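Local coordinates for protein sialidase B (Streptococcus pneumoniae serotype 4, PDB 4XJU) that removes terminal sialic acid from oligosaccharides, glycoproteins and glycolipids by hydrolysing alpha-(2->3), alpha-(2->6) and alpha-(2->8) glycosidic linkages, at residues Ile237-Ser242 against Ala285-Ser290; Thr201-Phe206 against Ile223-Gly228; Ala493-Lys498 against Thr516-Thr521. The protein carries 1 engineered substitution. All coordinates share one frame; numbering follows the deposited sequence.

Contact 1 of 3, residues Ile237-Ser242 against Ala285-Ser290; sequences INIATS and ASFIDS. With 19D ((1R,2R,3R,4R,5R,7R)-2-(acetylamino)-7-[(1R)-1,2-dihydroxyethyl]-4-fluoro-3-hydroxy-6,8-dioxabicyclo[3.2.1]octane-5-carboxylic acid), chain G.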
loop_
_atom_site.group_PDB
_atom_site.type_symbol
_atom_site.label_atom_id
_atom_site.label_comp_id
_atom_site.label_asym_id
_atom_site.label_seq_id
_atom_site.Cartn_x
_atom_site.Cartn_y
_atom_site.Cartn_z
ATOM N N ILE A 237 7.898 -10.122 -0.062
ATOM C CA ILE A 237 7.181 -9.179 0.781
ATOM C C ILE A 237 7.431 -9.577 2.223
ATOM O O ILE A 237 7.386 -10.764 2.563
ATOM C CB ILE A 237 5.649 -9.204 0.503
ATOM C CG1 ILE A 237 5.349 -8.982 -0.991
ATOM C CG2 ILE A 237 4.917 -8.146 1.348
ATOM C CD1 ILE A 237 3.866 -9.205 -1.351
ATOM N N ASN A 238 7.732 -8.584 3.055
ATOM C CA ASN A 238 7.834 -8.776 4.494
ATOM C C ASN A 238 6.710 -7.988 5.156
ATOM O O ASN A 238 6.116 -7.106 4.535
ATOM C CB ASN A 238 9.192 -8.264 5.039
ATOM C CG ASN A 238 10.375 -9.098 4.582
ATOM O OD1 ASN A 238 10.269 -10.316 4.409
ATOM N ND2 ASN A 238 11.522 -8.445 4.412
ATOM N N ILE A 239 6.413 -8.297 6.413
ATOM C CA ILE A 239 5.477 -7.473 7.170
ATOM C C ILE A 239 6.266 -6.564 8.105
ATOM O O ILE A 239 7.090 -7.047 8.898
ATOM C CB ILE A 239 4.500 -8.314 8.014
ATOM C CG1 ILE A 239 3.778 -9.359 7.157
ATOM C CG2 ILE A 239 3.507 -7.400 8.735
ATOM C CD1 ILE A 239 2.957 -8.787 5.970
ATOM N N ALA A 240 6.030 -5.253 8.009
ATOM C CA ALA A 240 6.719 -4.278 8.861
ATOM C C ALA A 240 5.736 -3.570 9.780
ATOM O O ALA A 240 4.544 -3.491 9.476
ATOM C CB ALA A 240 7.476 -3.255 8.020
ATOM N N THR A 241 6.246 -3.031 10.889
ATOM C CA THR A 241 5.416 -2.305 11.846
ATOM C C THR A 241 6.113 -1.022 12.304
ATOM O O THR A 241 7.336 -0.915 12.266
ATOM C CB THR A 241 5.032 -3.166 13.101
ATOM O OG1 THR A 241 6.213 -3.520 13.831
ATOM C CG2 THR A 241 4.290 -4.434 12.706
ATOM N N SER A 242 5.317 -0.048 12.732
ATOM C CA SER A 242 5.822 1.210 13.278
ATOM C C SER A 242 4.769 1.677 14.271
ATOM O O SER A 242 3.588 1.335 14.127
ATOM C CB SER A 242 5.992 2.238 12.146
ATOM O OG SER A 242 6.365 3.520 12.638
ATOM N N ALA A 285 9.983 -16.623 -1.000
ATOM C CA ALA A 285 8.871 -16.783 -0.078
ATOM C C ALA A 285 8.414 -15.389 0.352
ATOM O O ALA A 285 9.161 -14.404 0.232
ATOM C CB ALA A 285 9.289 -17.623 1.128
ATOM N N SER A 286 7.182 -15.290 0.842
ATOM C CA SER A 286 6.652 -13.992 1.234
ATOM C C SER A 286 5.574 -14.081 2.298
ATOM O O SER A 286 5.003 -15.148 2.538
ATOM C CB SER A 286 6.117 -13.242 0.016
ATOM O OG SER A 286 5.131 -14.005 -0.668
ATOM N N PHE A 287 5.317 -12.940 2.939
ATOM C CA PHE A 287 4.119 -12.721 3.752
ATOM C C PHE A 287 3.234 -11.685 3.059
ATOM O O PHE A 287 3.716 -10.863 2.298
ATOM C CB PHE A 287 4.517 -12.203 5.143
ATOM C CG PHE A 287 5.469 -13.105 5.872
ATOM C CD1 PHE A 287 4.997 -14.139 6.662
ATOM C CD2 PHE A 287 6.840 -12.921 5.767
ATOM C CE1 PHE A 287 5.884 -14.974 7.340
ATOM C CE2 PHE A 287 7.728 -13.748 6.438
ATOM C CZ PHE A 287 7.253 -14.769 7.227
ATOM N N ILE A 288 1.933 -11.705 3.323
ATOM C CA ILE A 288 1.033 -10.759 2.662
ATOM C C ILE A 288 -0.263 -10.642 3.451
ATOM O O ILE A 288 -0.733 -11.638 3.988
ATOM C CB ILE A 288 0.769 -11.184 1.180
ATOM C CG1 ILE A 288 -0.204 -10.239 0.481
ATOM C CG2 ILE A 288 0.273 -12.633 1.082
ATOM C CD1 ILE A 288 -0.243 -10.480 -1.015
ATOM N N ASP A 289 -0.807 -9.427 3.529
ATOM C CA ASP A 289 -2.080 -9.132 4.205
ATOM C C ASP A 289 -2.043 -9.391 5.713
ATOM O O ASP A 289 -2.417 -10.467 6.169
ATOM C CB ASP A 289 -3.240 -9.920 3.582
ATOM C CG ASP A 289 -3.540 -9.497 2.166
ATOM O OD1 ASP A 289 -2.995 -8.469 1.724
ATOM O OD2 ASP A 289 -4.325 -10.202 1.486
ATOM N N SER A 290 -1.618 -8.388 6.476
ATOM C CA SER A 290 -1.512 -8.517 7.929
ATOM C C SER A 290 -2.717 -7.918 8.644
ATOM O O SER A 290 -3.505 -7.163 8.063
ATOM C CB SER A 290 -0.230 -7.850 8.452
ATOM O OG SER A 290 -0.188 -6.462 8.145
HETATM C C1 19D G . -6.146 -6.317 -4.448
HETATM O O1A 19D G . -7.366 -6.507 -4.744
HETATM O O1B 19D G . -5.546 -5.248 -4.643
HETATM C C2 19D G . -5.419 -7.487 -3.838
HETATM C C3 19D G . -4.303 -7.117 -2.831
HETATM C C4 19D G . -4.177 -8.209 -1.700
HETATM O O4 19D G . -2.886 -8.079 -1.098
HETATM C C5 19D G . -4.357 -9.684 -2.352
HETATM N N5 19D G . -4.234 -10.694 -1.310
HETATM C C6 19D G . -5.623 -9.672 -3.231
HETATM O O6 19D G . -6.303 -8.415 -3.200
HETATM C C7 19D G . -5.169 -9.620 -4.687
HETATM O O7 19D G . -4.870 -8.214 -4.935
HETATM C C8 19D G . -6.105 -10.241 -5.745
HETATM O O8 19D G . -7.431 -9.682 -5.782
HETATM C C9 19D G . -6.235 -11.749 -5.547
HETATM O O9 19D G . -7.117 -12.067 -4.470
HETATM C C10 19D G . -3.710 -11.880 -1.617
HETATM O O10 19D G . -3.328 -12.150 -2.752
HETATM C C11 19D G . -3.614 -12.851 -0.491
HETATM F F1 19D G . -3.383 -6.870 -3.389
#
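Two sheets of the sialidase propeller meet where Ile237 and Ile239 of strand 237-244 lean on Ser286, Phe287 and Ile288 of strand 286-294. The two short strands approach to 4.9 Å between axes at an angle of 56°, too skewed to pair along their length, and a single backbone bond ties them: Phe287 N donates to Ile237 O at 3.0 Å, almost straight at 175°. Phe287 O, by contrast, has no polar partner in the model; it sits against the Ile237 side chain, 3.1 Å from CG2. Next along, Ile239 divides its branches between two residues. With CG1 anti to the carbonyl carbon (chi1 -53°), that branch lies 3.6 Å from Phe287 CB, while CG2 reaches Ser290 CB at 3.8 Å. In this beta-propeller the seam between the two blades is apolar here, and the Phe287 ring continues it, stacking on Phe260 and meeting Phe436 edge-to-face. Ser290 OG bonds to Ser222. Toward the centre of the propeller, Ile237 CD1 touches Ile288 CD1, and beyond them Asp289 holds the bound 2,7-anhydro sialic acid analogue with both carboxylate oxygens, OD2 to ligand N5 at 2.8 Å and OD1 to ligand O4 at 2.9 Å.

Contact 2 of 3, residues Thr201-Phe206 against Ile223-Gly228; sequences TQANYF and IDARYG. With 19D ((1R,2R,3R,4R,5R,7R)-2-(acetylamino)-7-[(1R)-1,2-dihydroxyethyl]-4-fluoro-3-hydroxy-6,8-dioxabicyclo[3.2.1]octane-5-carboxylic acid), chain G.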
loop_
_atom_site.group_PDB
_atom_site.type_symbol
_atom_site.label_atom_id
_atom_site.label_comp_id
_atom_site.label_asym_id
_atom_site.label_seq_id
_atom_site.Cartn_x
_atom_site.Cartn_y
_atom_site.Cartn_z
ATOM N N THR A 201 13.163 -0.733 6.196
ATOM C CA THR A 201 12.658 -1.940 5.535
ATOM C C THR A 201 13.415 -2.194 4.246
ATOM O O THR A 201 13.513 -3.334 3.788
ATOM C CB THR A 201 11.135 -1.867 5.208
ATOM O OG1 THR A 201 10.900 -0.921 4.150
ATOM C CG2 THR A 201 10.319 -1.477 6.434
ATOM N N GLN A 202 13.931 -1.117 3.655
ATOM C CA GLN A 202 14.564 -1.160 2.332
ATOM C C GLN A 202 13.633 -1.647 1.217
ATOM O O GLN A 202 14.084 -2.016 0.129
ATOM C CB GLN A 202 15.896 -1.921 2.364
ATOM C CG GLN A 202 16.975 -1.129 3.139
ATOM C CD GLN A 202 17.389 0.151 2.411
ATOM O OE1 GLN A 202 17.968 0.099 1.324
ATOM N NE2 GLN A 202 17.086 1.302 3.005
ATOM N N ALA A 203 12.328 -1.630 1.474
ATOM C CA ALA A 203 11.373 -1.896 0.397
ATOM C C ALA A 203 11.044 -0.583 -0.285
ATOM O O ALA A 203 10.827 0.437 0.388
ATOM C CB ALA A 203 10.121 -2.539 0.932
ATOM N N ASN A 204 10.993 -0.595 -1.618
ATOM C CA ASN A 204 10.704 0.632 -2.343
ATOM C C ASN A 204 9.203 0.862 -2.440
ATOM O O ASN A 204 8.771 1.950 -2.826
ATOM C CB ASN A 204 11.343 0.603 -3.739
ATOM C CG ASN A 204 11.572 1.999 -4.324
ATOM O OD1 ASN A 204 11.672 2.989 -3.595
ATOM N ND2 ASN A 204 11.683 2.075 -5.651
ATOM N N TYR A 205 8.419 -0.154 -2.059
ATOM C CA TYR A 205 6.951 -0.121 -2.199
ATOM C C TYR A 205 6.245 -0.646 -0.967
ATOM O O TYR A 205 6.793 -1.475 -0.239
ATOM C CB TYR A 205 6.524 -0.949 -3.429
ATOM C CG TYR A 205 7.354 -0.571 -4.623
ATOM C CD1 TYR A 205 7.071 0.580 -5.336
ATOM C CD2 TYR A 205 8.461 -1.308 -4.982
ATOM C CE1 TYR A 205 7.851 0.971 -6.410
ATOM C CE2 TYR A 205 9.252 -0.932 -6.070
ATOM C CZ TYR A 205 8.939 0.212 -6.767
ATOM O OH TYR A 205 9.722 0.598 -7.831
ATOM N N PHE A 206 5.026 -0.157 -0.742
ATOM C CA PHE A 206 4.222 -0.569 0.409
ATOM C C PHE A 206 2.769 -0.689 -0.000
ATOM O O PHE A 206 2.289 0.084 -0.831
ATOM C CB PHE A 206 4.358 0.453 1.549
ATOM C CG PHE A 206 5.768 0.614 2.032
ATOM C CD1 PHE A 206 6.298 -0.263 2.966
ATOM C CD2 PHE A 206 6.573 1.621 1.524
ATOM C CE1 PHE A 206 7.615 -0.133 3.394
ATOM C CE2 PHE A 206 7.884 1.760 1.948
ATOM C CZ PHE A 206 8.406 0.878 2.885
ATOM N N ILE A 223 2.085 -3.211 7.758
ATOM C CA ILE A 223 2.049 -2.992 6.317
ATOM C C ILE A 223 2.789 -4.109 5.587
ATOM O O ILE A 223 3.667 -4.773 6.154
ATOM C CB ILE A 223 2.686 -1.634 5.976
ATOM C CG1 ILE A 223 2.222 -1.143 4.600
ATOM C CG2 ILE A 223 4.216 -1.726 6.074
ATOM C CD1 ILE A 223 2.005 0.333 4.525
ATOM N N ASP A 224 2.428 -4.318 4.324
ATOM C CA ASP A 224 3.231 -5.145 3.444
ATOM C C ASP A 224 4.395 -4.288 2.982
ATOM O O ASP A 224 4.186 -3.281 2.299
ATOM C CB ASP A 224 2.449 -5.517 2.175
ATOM C CG ASP A 224 1.481 -6.675 2.363
ATOM O OD1 ASP A 224 0.986 -6.941 3.490
ATOM O OD2 ASP A 224 1.195 -7.317 1.330
ATOM N N ALA A 225 5.617 -4.683 3.324
ATOM C CA ALA A 225 6.791 -4.091 2.679
ATOM C C ALA A 225 7.070 -4.895 1.400
ATOM O O ALA A 225 7.559 -6.024 1.467
ATOM C CB ALA A 225 8.003 -4.106 3.621
ATOM N N ARG A 226 6.710 -4.332 0.237
ATOM C CA ARG A 226 6.765 -5.067 -1.030
ATOM C C ARG A 226 8.004 -4.698 -1.835
ATOM O O ARG A 226 8.178 -3.549 -2.243
ATOM C CB ARG A 226 5.476 -4.833 -1.845
ATOM C CG ARG A 226 4.207 -5.317 -1.124
ATOM C CD ARG A 226 3.031 -5.525 -2.074
ATOM N NE ARG A 226 1.884 -6.123 -1.372
ATOM C CZ ARG A 226 0.719 -6.430 -1.939
ATOM N NH1 ARG A 226 0.516 -6.204 -3.230
ATOM N NH2 ARG A 226 -0.244 -6.967 -1.203
ATOM N N TYR A 227 8.859 -5.684 -2.068
ATOM C CA TYR A 227 10.164 -5.405 -2.647
ATOM C C TYR A 227 10.124 -5.426 -4.160
ATOM O O TYR A 227 10.763 -4.593 -4.813
ATOM C CB TYR A 227 11.227 -6.381 -2.088
ATOM C CG TYR A 227 11.440 -6.160 -0.616
ATOM C CD1 TYR A 227 10.589 -6.739 0.314
ATOM C CD2 TYR A 227 12.449 -5.318 -0.156
ATOM C CE1 TYR A 227 10.741 -6.498 1.673
ATOM C CE2 TYR A 227 12.621 -5.085 1.200
ATOM C CZ TYR A 227 11.753 -5.677 2.105
ATOM O OH TYR A 227 11.893 -5.438 3.456
ATOM N N GLY A 228 9.390 -6.382 -4.715
ATOM C CA GLY A 228 9.377 -6.583 -6.154
ATOM C C GLY A 228 8.261 -5.805 -6.815
ATOM O O GLY A 228 7.365 -6.383 -7.434
HETATM C C1 19D G . -6.146 -6.317 -4.448
HETATM O O1A 19D G . -7.366 -6.507 -4.744
HETATM O O1B 19D G . -5.546 -5.248 -4.643
HETATM C C2 19D G . -5.419 -7.487 -3.838
HETATM C C3 19D G . -4.303 -7.117 -2.831
HETATM C C4 19D G . -4.177 -8.209 -1.700
HETATM O O4 19D G . -2.886 -8.079 -1.098
HETATM C C5 19D G . -4.357 -9.684 -2.352
HETATM N N5 19D G . -4.234 -10.694 -1.310
HETATM C C6 19D G . -5.623 -9.672 -3.231
HETATM O O6 19D G . -6.303 -8.415 -3.200
HETATM C C7 19D G . -5.169 -9.620 -4.687
HETATM O O7 19D G . -4.870 -8.214 -4.935
HETATM C C8 19D G . -6.105 -10.241 -5.745
HETATM O O8 19D G . -7.431 -9.682 -5.782
HETATM C C9 19D G . -6.235 -11.749 -5.547
HETATM O O9 19D G . -7.117 -12.067 -4.470
HETATM C C10 19D G . -3.710 -11.880 -1.617
HETATM O O10 19D G . -3.328 -12.150 -2.752
HETATM C C11 19D G . -3.614 -12.851 -0.491
HETATM F F1 19D G . -3.383 -6.870 -3.389
HETATM O O HOH W 1 12.293 -2.693 -3.238
#
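Tyr205 and Arg226 form an antiparallel hydrogen-bonded pair in the beta hairpin of strands 205-213 and 219-226, the opening strands of a four-stranded propeller blade. Of the backbone bonds between them, Arg226 N to Tyr205 O is sound at 2.9 Å, whereas Tyr205 N to Arg226 O is weak and long. Phe206 and Ala225 make the adjacent non-hydrogen-bonded pair. Before the strand proper the chain turns: Thr201 OG1 accepts from Ala203 N in an ST turn, and a water bridges Asn204 N to Tyr227 O.

Side-chain polar bonds then extend the join. Tyr227 OH donates to Thr201 O at 2.7 Å, near the plane of the phenol ring, and is also bonded to Asn238.

Apolar contacts lie alongside these bonds. Ala203 CB lies over one face of the Tyr227 ring, 3.7 Å from its centroid and 16° off the normal, a CH-pi contact, and also touches Ala225 CB at 3.8 Å. On the same side of the sheet as Ala225, Phe206 sets its CB 3.8 Å from Ile223 CD1.

The charged interaction points the other way, into the active site. Arg226, extended from CG to NE, presents NE and NH2 side-on to the single oxygen OD2 of Asp224 in a salt bridge; Asp224 OD1 accepts from Asp289 N. This clasp lies close to the guanidinium plane and should restrict its rotation. NH2, besides its bond to Asp224 OD2, also donates to O4 of the bound sialic acid analogue at 2.9 Å, with an angle of 139° at the hydrogen.

Contact 3 of 3, residues Ala493-Lys498 against Thr516-Thr521; sequences ASIPFK and TFFRTT. With 19D ((1R,2R,3R,4R,5R,7R)-2-(acetylamino)-7-[(1R)-1,2-dihydroxyethyl]-4-fluoro-3-hydroxy-6,8-dioxabicyclo[3.2.1]octane-5-carboxylic acid), chain G.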
loop_
_atom_site.group_PDB
_atom_site.type_symbol
_atom_site.label_atom_id
_atom_site.label_comp_id
_atom_site.label_asym_id
_atom_site.label_seq_id
_atom_site.Cartn_x
_atom_site.Cartn_y
_atom_site.Cartn_z
ATOM N N ALA A 493 -19.446 -18.419 8.026
ATOM C CA ALA A 493 -20.629 -17.667 7.631
ATOM C C ALA A 493 -20.743 -17.631 6.113
ATOM O O ALA A 493 -19.982 -16.935 5.431
ATOM C CB ALA A 493 -20.580 -16.261 8.197
ATOM N N SER A 494 -21.710 -18.368 5.575
ATOM C CA SER A 494 -21.879 -18.424 4.126
ATOM C C SER A 494 -22.181 -17.044 3.527
ATOM O O SER A 494 -22.901 -16.231 4.114
ATOM C CB SER A 494 -22.988 -19.413 3.759
ATOM O OG SER A 494 -23.249 -19.355 2.370
ATOM N N ILE A 495 -21.599 -16.775 2.364
ATOM C CA ILE A 495 -21.914 -15.568 1.612
ATOM C C ILE A 495 -22.298 -15.944 0.171
ATOM O O ILE A 495 -21.799 -16.932 -0.362
ATOM C CB ILE A 495 -20.741 -14.554 1.645
ATOM C CG1 ILE A 495 -19.518 -15.105 0.918
ATOM C CG2 ILE A 495 -20.387 -14.183 3.099
ATOM C CD1 ILE A 495 -18.303 -14.200 1.042
ATOM N N PRO A 496 -23.195 -15.161 -0.458
ATOM C CA PRO A 496 -23.780 -15.569 -1.746
ATOM C C PRO A 496 -22.959 -15.243 -3.001
ATOM O O PRO A 496 -23.549 -15.101 -4.073
ATOM C CB PRO A 496 -25.108 -14.799 -1.780
ATOM C CG PRO A 496 -24.839 -13.560 -0.977
ATOM C CD PRO A 496 -23.896 -13.999 0.127
ATOM N N PHE A 497 -21.644 -15.124 -2.877
ATOM C CA PHE A 497 -20.778 -14.987 -4.044
ATOM C C PHE A 497 -19.710 -16.053 -3.954
ATOM O O PHE A 497 -19.196 -16.324 -2.868
ATOM C CB PHE A 497 -20.084 -13.617 -4.088
ATOM C CG PHE A 497 -20.695 -12.599 -3.185
ATOM C CD1 PHE A 497 -21.746 -11.814 -3.623
ATOM C CD2 PHE A 497 -20.219 -12.425 -1.897
ATOM C CE1 PHE A 497 -22.319 -10.882 -2.792
ATOM C CE2 PHE A 497 -20.789 -11.494 -1.058
ATOM C CZ PHE A 497 -21.844 -10.724 -1.502
ATOM N N LYS A 498 -19.377 -16.667 -5.083
ATOM C CA LYS A 498 -18.174 -17.485 -5.140
ATOM C C LYS A 498 -17.076 -16.603 -5.715
ATOM O O LYS A 498 -17.368 -15.571 -6.335
ATOM C CB LYS A 498 -18.373 -18.726 -6.009
ATOM C CG LYS A 498 -19.434 -19.692 -5.503
ATOM C CD LYS A 498 -19.288 -21.035 -6.198
ATOM C CE LYS A 498 -20.540 -21.887 -6.077
ATOM N NZ LYS A 498 -20.440 -23.082 -6.963
ATOM N N THR A 516 -20.069 -6.960 10.711
ATOM C CA THR A 516 -18.931 -7.090 9.814
ATOM C C THR A 516 -19.270 -6.438 8.482
ATOM O O THR A 516 -20.310 -6.723 7.888
ATOM C CB THR A 516 -18.617 -8.569 9.573
ATOM O OG1 THR A 516 -18.412 -9.217 10.835
ATOM C CG2 THR A 516 -17.363 -8.733 8.709
ATOM N N PHE A 517 -18.385 -5.568 8.011
ATOM C CA PHE A 517 -18.536 -4.947 6.700
ATOM C C PHE A 517 -17.540 -5.576 5.736
ATOM O O PHE A 517 -16.369 -5.753 6.081
ATOM C CB PHE A 517 -18.290 -3.438 6.812
ATOM C CG PHE A 517 -19.261 -2.740 7.717
ATOM C CD1 PHE A 517 -20.520 -2.392 7.261
ATOM C CD2 PHE A 517 -18.923 -2.453 9.035
ATOM C CE1 PHE A 517 -21.424 -1.750 8.099
ATOM C CE2 PHE A 517 -19.824 -1.816 9.879
ATOM C CZ PHE A 517 -21.076 -1.459 9.403
ATOM N N PHE A 518 -17.982 -5.932 4.532
ATOM C CA PHE A 518 -17.066 -6.626 3.629
ATOM C C PHE A 518 -17.192 -6.342 2.140
ATOM O O PHE A 518 -18.262 -5.969 1.637
ATOM C CB PHE A 518 -17.009 -8.147 3.899
ATOM C CG PHE A 518 -18.307 -8.885 3.678
ATOM C CD1 PHE A 518 -19.309 -8.863 4.640
ATOM C CD2 PHE A 518 -18.498 -9.653 2.533
ATOM C CE1 PHE A 518 -20.493 -9.569 4.451
ATOM C CE2 PHE A 518 -19.683 -10.354 2.332
ATOM C CZ PHE A 518 -20.677 -10.312 3.294
ATOM N N ARG A 519 -16.059 -6.525 1.465
ATOM C CA ARG A 519 -15.933 -6.376 0.012
ATOM C C ARG A 519 -16.666 -7.505 -0.688
ATOM O O ARG A 519 -16.652 -8.655 -0.223
ATOM C CB ARG A 519 -14.444 -6.437 -0.354
ATOM C CG ARG A 519 -14.097 -6.443 -1.838
ATOM C CD ARG A 519 -12.581 -6.405 -1.987
ATOM N NE ARG A 519 -12.117 -6.688 -3.345
ATOM C CZ ARG A 519 -10.837 -6.673 -3.692
ATOM N NH1 ARG A 519 -9.905 -6.391 -2.778
ATOM N NH2 ARG A 519 -10.486 -6.947 -4.942
ATOM N N THR A 520 -17.316 -7.181 -1.802
ATOM C CA THR A 520 -18.041 -8.184 -2.579
ATOM C C THR A 520 -17.690 -8.097 -4.065
ATOM O O THR A 520 -16.789 -7.362 -4.466
ATOM C CB THR A 520 -19.566 -8.036 -2.416
ATOM O OG1 THR A 520 -20.020 -6.890 -3.145
ATOM C CG2 THR A 520 -19.934 -7.865 -0.937
ATOM N N THR A 521 -18.427 -8.842 -4.877
ATOM C CA THR A 521 -18.290 -8.775 -6.325
ATOM C C THR A 521 -19.511 -8.091 -6.946
ATOM O O THR A 521 -19.719 -8.171 -8.151
ATOM C CB THR A 521 -18.150 -10.176 -6.916
ATOM O OG1 THR A 521 -19.247 -10.970 -6.457
ATOM C CG2 THR A 521 -16.848 -10.833 -6.463
HETATM C C1 19D G . -6.146 -6.317 -4.448
HETATM O O1A 19D G . -7.366 -6.507 -4.744
HETATM O O1B 19D G . -5.546 -5.248 -4.643
HETATM C C2 19D G . -5.419 -7.487 -3.838
HETATM C C3 19D G . -4.303 -7.117 -2.831
HETATM C C4 19D G . -4.177 -8.209 -1.700
HETATM O O4 19D G . -2.886 -8.079 -1.098
HETATM C C5 19D G . -4.357 -9.684 -2.352
HETATM N N5 19D G . -4.234 -10.694 -1.310
HETATM C C6 19D G . -5.623 -9.672 -3.231
HETATM O O6 19D G . -6.303 -8.415 -3.200
HETATM C C7 19D G . -5.169 -9.620 -4.687
HETATM O O7 19D G . -4.870 -8.214 -4.935
HETATM C C8 19D G . -6.105 -10.241 -5.745
HETATM O O8 19D G . -7.431 -9.682 -5.782
HETATM C C9 19D G . -6.235 -11.749 -5.547
HETATM O O9 19D G . -7.117 -12.067 -4.470
HETATM C C10 19D G . -3.710 -11.880 -1.617
HETATM O O10 19D G . -3.328 -12.150 -2.752
HETATM C C11 19D G . -3.614 -12.851 -0.491
HETATM F F1 19D G . -3.383 -6.870 -3.389
#
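Carboxylate oxygen O1A of the bound sialic acid analogue is gripped by both terminal nitrogens of Arg519, which lies between two residues, Phe518 and Thr520, that pack on Ile495 and Phe497. NH1 and NH2 each donate to O1A at 3.2 Å, and the oxygen lies in the guanidinium plane. The side chain is extended from CG to NE, with CG anti to the backbone N (chi1 174°), which carries the charge far from the loop 495-498. Arg207 and Arg581 also bond to the ligand, completing the arginine triad characteristic of sialidases. NH1 makes a salt bridge to Glu503, and NE donates to Tyr551 O.

Behind the arginine the contact is apolar. Phe518, the last residue of its strand in a propeller blade, meets Phe497 edge to edge, CE2 of one ring 3.7 Å from CE2 of the other, so the rings do not stack. Ile495 CG2 comes within 3.9 Å of Phe518 CZ. Thr520 lies over a face of the Phe497 ring, its CB 4.0 Å from the centroid in a CH-pi contact, while Pro496 CG lies over the opposite face. The ring is thus held between a threonine and a proline, and its chi1 of -16° is close to eclipsed.

Thr520 OG1 is bonded to Lys524 O and the Thr522 hydroxyl, and it is CB and CG2 that meet the ring. Chemically the segment is two-sided: CB atoms of Phe518 and Thr520 point to the aromatic cluster and that of Arg519 away from it. Between these two segments the neighbours of the anion-binding arginine meet through carbon contacts, with hydrogen bonds to other strands and loops holding Phe518 and Thr520 as well.

How the contacts relate
Along the chain contact 2 comes first, then contact 1, then contact 3. Contacts 1 and 2 lie 8 Å apart between centres and touch, because strands 219-226 and 237-244 are neighbours in one four-stranded sheet. Contact 1 leads from that sheet to the mixed eight-stranded sheet in which strand 286-294 is an inner strand, and contact 3 leaves the same mixed sheet at its edge strand 489-494 to reach strand 513-518 in the next. Contact 3 is about 25 Å from contact 1 and 29 Å from contact 2, centre to centre. All three nevertheless touch the same ligand, so residues distant in sequence converge on one sialic acid pocket of the propeller.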